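Local coordinates for protein sulfur oxygenase/reductase (Halothiobacillus neapolitanus, PDB 6QPA) that probably catalyses the oxygen-dependent oxidation and disproportionation of elemental sulfur, as a 24-subunit iron enzyme of the sulfur oxygenase reductase family, at residues A[158-172]-A[248-262]. Numbering follows the deposited sequence.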
# COMPACT_ATOMS: atom_id res chain seq x y z
N ARG A 158 -37.76 -15.87 26.40
CA ARG A 158 -38.90 -14.96 26.25
C ARG A 158 -38.52 -13.65 26.91
O ARG A 158 -37.40 -13.47 27.39
CB ARG A 158 -40.19 -15.57 26.82
CG ARG A 158 -40.23 -15.69 28.35
CD ARG A 158 -41.24 -16.70 28.84
NE ARG A 158 -41.30 -16.69 30.30
CZ ARG A 158 -40.39 -17.27 31.09
NH1 ARG A 158 -39.38 -17.95 30.56
NH2 ARG A 158 -40.51 -17.17 32.41
N THR A 159 -39.46 -12.71 26.92
CA THR A 159 -39.22 -11.38 27.44
C THR A 159 -40.01 -11.20 28.73
O THR A 159 -41.18 -11.60 28.82
CB THR A 159 -39.60 -10.32 26.40
OG1 THR A 159 -38.73 -10.43 25.29
CG2 THR A 159 -39.51 -8.89 27.01
N VAL A 160 -39.36 -10.65 29.75
CA VAL A 160 -40.04 -10.28 30.98
C VAL A 160 -40.00 -8.77 31.09
O VAL A 160 -38.94 -8.14 30.95
CB VAL A 160 -39.44 -10.97 32.22
CG1 VAL A 160 -40.10 -10.44 33.51
CG2 VAL A 160 -39.63 -12.49 32.11
N VAL A 161 -41.16 -8.18 31.32
CA VAL A 161 -41.30 -6.75 31.49
C VAL A 161 -41.77 -6.48 32.91
O VAL A 161 -42.62 -7.22 33.43
CB VAL A 161 -42.29 -6.23 30.43
CG1 VAL A 161 -42.96 -5.02 30.89
CG2 VAL A 161 -41.55 -6.00 29.10
N ILE A 162 -41.21 -5.46 33.56
CA ILE A 162 -41.62 -5.09 34.91
C ILE A 162 -42.05 -3.63 34.91
O ILE A 162 -41.25 -2.74 34.59
CB ILE A 162 -40.51 -5.31 35.94
CG1 ILE A 162 -40.05 -6.78 35.93
CG2 ILE A 162 -41.02 -4.92 37.35
CD1 ILE A 162 -38.91 -7.07 36.91
N GLY A 163 -43.31 -3.38 35.26
CA GLY A 163 -43.84 -2.04 35.36
C GLY A 163 -43.84 -1.53 36.79
O GLY A 163 -44.47 -2.11 37.66
N ASP A 164 -43.10 -0.44 37.01
CA ASP A 164 -42.94 0.15 38.33
C ASP A 164 -44.07 1.16 38.58
O ASP A 164 -44.21 2.14 37.84
CB ASP A 164 -41.57 0.81 38.45
CG ASP A 164 -41.17 1.09 39.88
OD1 ASP A 164 -42.07 1.10 40.75
OD2 ASP A 164 -39.98 1.28 40.17
N HIS A 165 -44.85 0.94 39.63
CA HIS A 165 -45.96 1.82 39.98
C HIS A 165 -45.84 2.21 41.45
O HIS A 165 -45.66 1.33 42.31
CB HIS A 165 -47.31 1.14 39.77
CG HIS A 165 -47.54 0.63 38.38
ND1 HIS A 165 -46.89 -0.47 37.87
CD2 HIS A 165 -48.37 1.07 37.40
CE1 HIS A 165 -47.29 -0.69 36.63
NE2 HIS A 165 -48.19 0.23 36.32
N TRP A 166 -45.94 3.50 41.74
CA TRP A 166 -46.14 3.98 43.11
C TRP A 166 -47.58 4.44 43.23
O TRP A 166 -48.00 5.34 42.50
CB TRP A 166 -45.19 5.11 43.47
CG TRP A 166 -43.73 4.80 43.45
CD1 TRP A 166 -43.11 3.70 42.92
CD2 TRP A 166 -42.68 5.62 43.99
NE1 TRP A 166 -41.75 3.79 43.09
CE2 TRP A 166 -41.46 4.96 43.75
CE3 TRP A 166 -42.66 6.85 44.66
CZ2 TRP A 166 -40.23 5.48 44.15
CZ3 TRP A 166 -41.44 7.37 45.05
CH2 TRP A 166 -40.24 6.69 44.79
N VAL A 167 -48.31 3.86 44.18
CA VAL A 167 -49.76 4.02 44.30
C VAL A 167 -50.07 5.04 45.38
O VAL A 167 -49.43 5.05 46.44
CB VAL A 167 -50.44 2.66 44.56
CG1 VAL A 167 -51.92 2.85 44.93
CG2 VAL A 167 -50.30 1.77 43.32
N MET A 168 -51.04 5.93 45.10
CA MET A 168 -51.48 6.92 46.08
C MET A 168 -51.99 6.25 47.34
O MET A 168 -52.68 5.23 47.29
CB MET A 168 -52.59 7.81 45.51
CG MET A 168 -52.15 8.54 44.24
SD MET A 168 -53.55 9.21 43.31
CE MET A 168 -54.10 10.52 44.42
N ASP A 169 -51.62 6.83 48.48
CA ASP A 169 -52.09 6.37 49.78
C ASP A 169 -53.60 6.22 49.79
O ASP A 169 -54.33 7.17 49.48
CB ASP A 169 -51.64 7.36 50.85
CG ASP A 169 -52.02 6.93 52.26
OD1 ASP A 169 -52.39 5.76 52.48
OD2 ASP A 169 -51.91 7.77 53.15
N GLY A 170 -54.06 5.03 50.15
CA GLY A 170 -55.46 4.71 50.17
C GLY A 170 -56.03 4.16 48.88
O GLY A 170 -57.16 3.68 48.88
N HIS A 171 -55.26 4.16 47.78
CA HIS A 171 -55.74 3.66 46.50
C HIS A 171 -55.27 2.24 46.20
O HIS A 171 -55.47 1.76 45.08
CB HIS A 171 -55.29 4.59 45.38
CG HIS A 171 -55.92 5.95 45.43
ND1 HIS A 171 -56.56 6.51 44.35
CD2 HIS A 171 -56.02 6.85 46.45
CE1 HIS A 171 -57.02 7.71 44.69
NE2 HIS A 171 -56.71 7.93 45.96
N GLU A 172 -54.66 1.56 47.18
CA GLU A 172 -54.02 0.27 46.90
C GLU A 172 -55.03 -0.74 46.35
O GLU A 172 -54.80 -1.38 45.32
CB GLU A 172 -53.34 -0.26 48.16
CG GLU A 172 -51.98 0.38 48.47
CD GLU A 172 -52.11 1.66 49.32
OE1 GLU A 172 -53.26 2.11 49.53
OE2 GLU A 172 -51.07 2.20 49.78
N GLN A 248 -41.54 0.68 51.45
CA GLN A 248 -41.56 2.10 51.19
C GLN A 248 -43.00 2.60 51.08
O GLN A 248 -43.93 1.83 50.79
CB GLN A 248 -40.84 2.43 49.90
CG GLN A 248 -41.63 2.02 48.66
CD GLN A 248 -41.09 2.72 47.44
OE1 GLN A 248 -39.96 2.46 47.02
NE2 GLN A 248 -41.88 3.65 46.88
N THR A 249 -43.19 3.90 51.35
CA THR A 249 -44.41 4.58 50.93
C THR A 249 -44.01 5.75 50.04
O THR A 249 -42.92 6.32 50.21
CB THR A 249 -45.29 5.10 52.09
OG1 THR A 249 -44.69 6.26 52.69
CG2 THR A 249 -45.50 4.02 53.18
N PRO A 250 -44.82 6.10 49.03
CA PRO A 250 -46.05 5.44 48.56
C PRO A 250 -45.81 3.98 48.19
O PRO A 250 -44.71 3.63 47.78
CB PRO A 250 -46.44 6.25 47.31
CG PRO A 250 -45.79 7.57 47.50
CD PRO A 250 -44.50 7.29 48.23
N THR A 251 -46.82 3.14 48.37
CA THR A 251 -46.68 1.72 48.12
C THR A 251 -46.22 1.44 46.70
O THR A 251 -46.80 1.94 45.73
CB THR A 251 -48.02 1.02 48.35
OG1 THR A 251 -48.49 1.32 49.67
CG2 THR A 251 -47.87 -0.47 48.16
N GLN A 252 -45.18 0.63 46.59
CA GLN A 252 -44.69 0.22 45.28
C GLN A 252 -45.35 -1.07 44.85
O GLN A 252 -45.40 -2.04 45.62
CB GLN A 252 -43.17 0.03 45.27
CG GLN A 252 -42.67 -0.51 43.95
CD GLN A 252 -41.19 -0.77 43.98
OE1 GLN A 252 -40.73 -1.55 44.80
NE2 GLN A 252 -40.44 -0.11 43.11
N TYR A 253 -45.85 -1.09 43.62
CA TYR A 253 -46.27 -2.32 42.97
C TYR A 253 -45.41 -2.55 41.74
O TYR A 253 -45.20 -1.62 40.95
CB TYR A 253 -47.74 -2.26 42.55
CG TYR A 253 -48.75 -2.36 43.69
CD1 TYR A 253 -49.08 -1.25 44.45
CD2 TYR A 253 -49.40 -3.56 43.96
CE1 TYR A 253 -50.02 -1.34 45.48
CE2 TYR A 253 -50.35 -3.66 44.98
CZ TYR A 253 -50.65 -2.56 45.74
OH TYR A 253 -51.60 -2.66 46.74
N LEU A 254 -44.94 -3.79 41.57
CA LEU A 254 -44.26 -4.21 40.35
C LEU A 254 -45.21 -5.10 39.56
O LEU A 254 -45.67 -6.13 40.07
CB LEU A 254 -42.98 -4.97 40.66
CG LEU A 254 -41.97 -4.11 41.38
CD1 LEU A 254 -40.66 -4.88 41.55
CD2 LEU A 254 -41.77 -2.84 40.57
N VAL A 255 -45.49 -4.71 38.32
CA VAL A 255 -46.35 -5.48 37.45
C VAL A 255 -45.47 -6.29 36.51
O VAL A 255 -44.84 -5.74 35.60
CB VAL A 255 -47.33 -4.57 36.70
CG1 VAL A 255 -48.13 -5.38 35.67
CG2 VAL A 255 -48.26 -3.86 37.70
N HIS A 256 -45.44 -7.60 36.72
CA HIS A 256 -44.56 -8.52 35.99
C HIS A 256 -45.36 -9.12 34.83
O HIS A 256 -46.39 -9.74 35.06
CB HIS A 256 -44.05 -9.59 36.96
CG HIS A 256 -43.34 -10.75 36.33
ND1 HIS A 256 -42.05 -11.09 36.66
CD2 HIS A 256 -43.78 -11.72 35.49
CE1 HIS A 256 -41.70 -12.18 36.01
NE2 HIS A 256 -42.73 -12.59 35.30
N ILE A 257 -44.92 -8.86 33.60
CA ILE A 257 -45.63 -9.37 32.42
C ILE A 257 -44.64 -10.09 31.51
O ILE A 257 -43.61 -9.53 31.13
CB ILE A 257 -46.34 -8.26 31.63
CG1 ILE A 257 -47.07 -7.30 32.58
CG2 ILE A 257 -47.31 -8.89 30.63
CD1 ILE A 257 -47.65 -6.10 31.89
N GLU A 258 -45.00 -11.30 31.11
CA GLU A 258 -44.17 -12.10 30.22
C GLU A 258 -44.77 -12.08 28.83
O GLU A 258 -46.00 -12.10 28.65
CB GLU A 258 -44.03 -13.53 30.74
CG GLU A 258 -43.56 -13.53 32.17
CD GLU A 258 -43.05 -14.86 32.68
OE1 GLU A 258 -42.44 -14.83 33.76
OE2 GLU A 258 -43.23 -15.92 32.04
N TRP A 259 -43.88 -11.98 27.84
CA TRP A 259 -44.25 -11.84 26.44
C TRP A 259 -43.37 -12.75 25.60
O TRP A 259 -42.24 -13.08 25.98
CB TRP A 259 -44.07 -10.39 25.96
CG TRP A 259 -44.91 -9.38 26.68
CD1 TRP A 259 -44.56 -8.66 27.78
CD2 TRP A 259 -46.23 -8.95 26.33
NE1 TRP A 259 -45.58 -7.81 28.14
CE2 TRP A 259 -46.62 -7.97 27.27
CE3 TRP A 259 -47.14 -9.32 25.33
CZ2 TRP A 259 -47.88 -7.34 27.23
CZ3 TRP A 259 -48.39 -8.68 25.28
CH2 TRP A 259 -48.74 -7.70 26.23
N GLU A 260 -43.88 -13.09 24.41
CA GLU A 260 -43.13 -13.96 23.51
C GLU A 260 -41.77 -13.38 23.15
O GLU A 260 -40.78 -14.12 23.03
CB GLU A 260 -43.93 -14.23 22.24
CG GLU A 260 -43.14 -15.04 21.20
CD GLU A 260 -44.00 -15.52 20.04
OE1 GLU A 260 -43.55 -15.36 18.89
OE2 GLU A 260 -45.09 -16.09 20.27
N SER A 261 -41.69 -12.06 22.96
CA SER A 261 -40.51 -11.41 22.41
C SER A 261 -40.56 -9.94 22.79
O SER A 261 -41.60 -9.44 23.24
CB SER A 261 -40.45 -11.57 20.88
OG SER A 261 -41.41 -10.70 20.28
N PRO A 262 -39.45 -9.20 22.63
CA PRO A 262 -39.52 -7.75 22.91
C PRO A 262 -40.52 -7.02 22.03
O PRO A 262 -41.20 -6.10 22.50
CB PRO A 262 -38.08 -7.28 22.69
CG PRO A 262 -37.23 -8.53 22.95
CD PRO A 262 -38.07 -9.65 22.37
O HOH W 1 -49.67 4.22 49.16
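With chi1 of Glu258 at -53° and its chain extended beyond CG, the carboxylate meets the edge of the Arg158 guanidinium, the two planes turned 53° apart; the CG of Arg158 sits between backbone N and carbonyl carbon while the chain runs straight on to NE. The two strands involved, 159-167 and 251-259, are antiparallel neighbours in the curled sheet of an alpha-beta-barrel fold, and the pair illustrates how charge can be buried at a strand end. Arg158 NE donates to Glu258 OE2 at 2.7 Å, within the guanidinium plane but from well above the carboxylate plane. Glu258 OE1 takes, on its anti lone pair, a nearly straight bond from His256 NE2 at 2.7 Å, and also pairs with Arg309, while Arg158 reaches Glu304. A glutamine in place of Glu258 would probably take away the negative charge that Arg158 and Arg309 share and weaken the hold on the His256 ring. Val160 CG1 lies over one face of that His256 ring, 3.8 Å from its centroid, a CH-pi contact.

The hydrogen-bonded pairs run from Thr159-Trp259 through Gly163-Val255 to His165-Tyr253. Towards the far end, Gln252 NE2 crosses to Asp164 OD1 at 3.1 Å on its syn side, and Gln248 NE2, held by its bond to Pro250 O, sits over the middle of one face of the Trp166 indole, 3.4 Å from Trp166 CE2. On the face with Tyr253, whose hydroxyl bonds Glu176 of helix 172-189, Val167 CG2 packs 3.4 Å from Tyr253 CD1. Near the start of that helix, Thr251 OG1 donates to the anti lone pair of Glu172 OE2 at 2.7 Å.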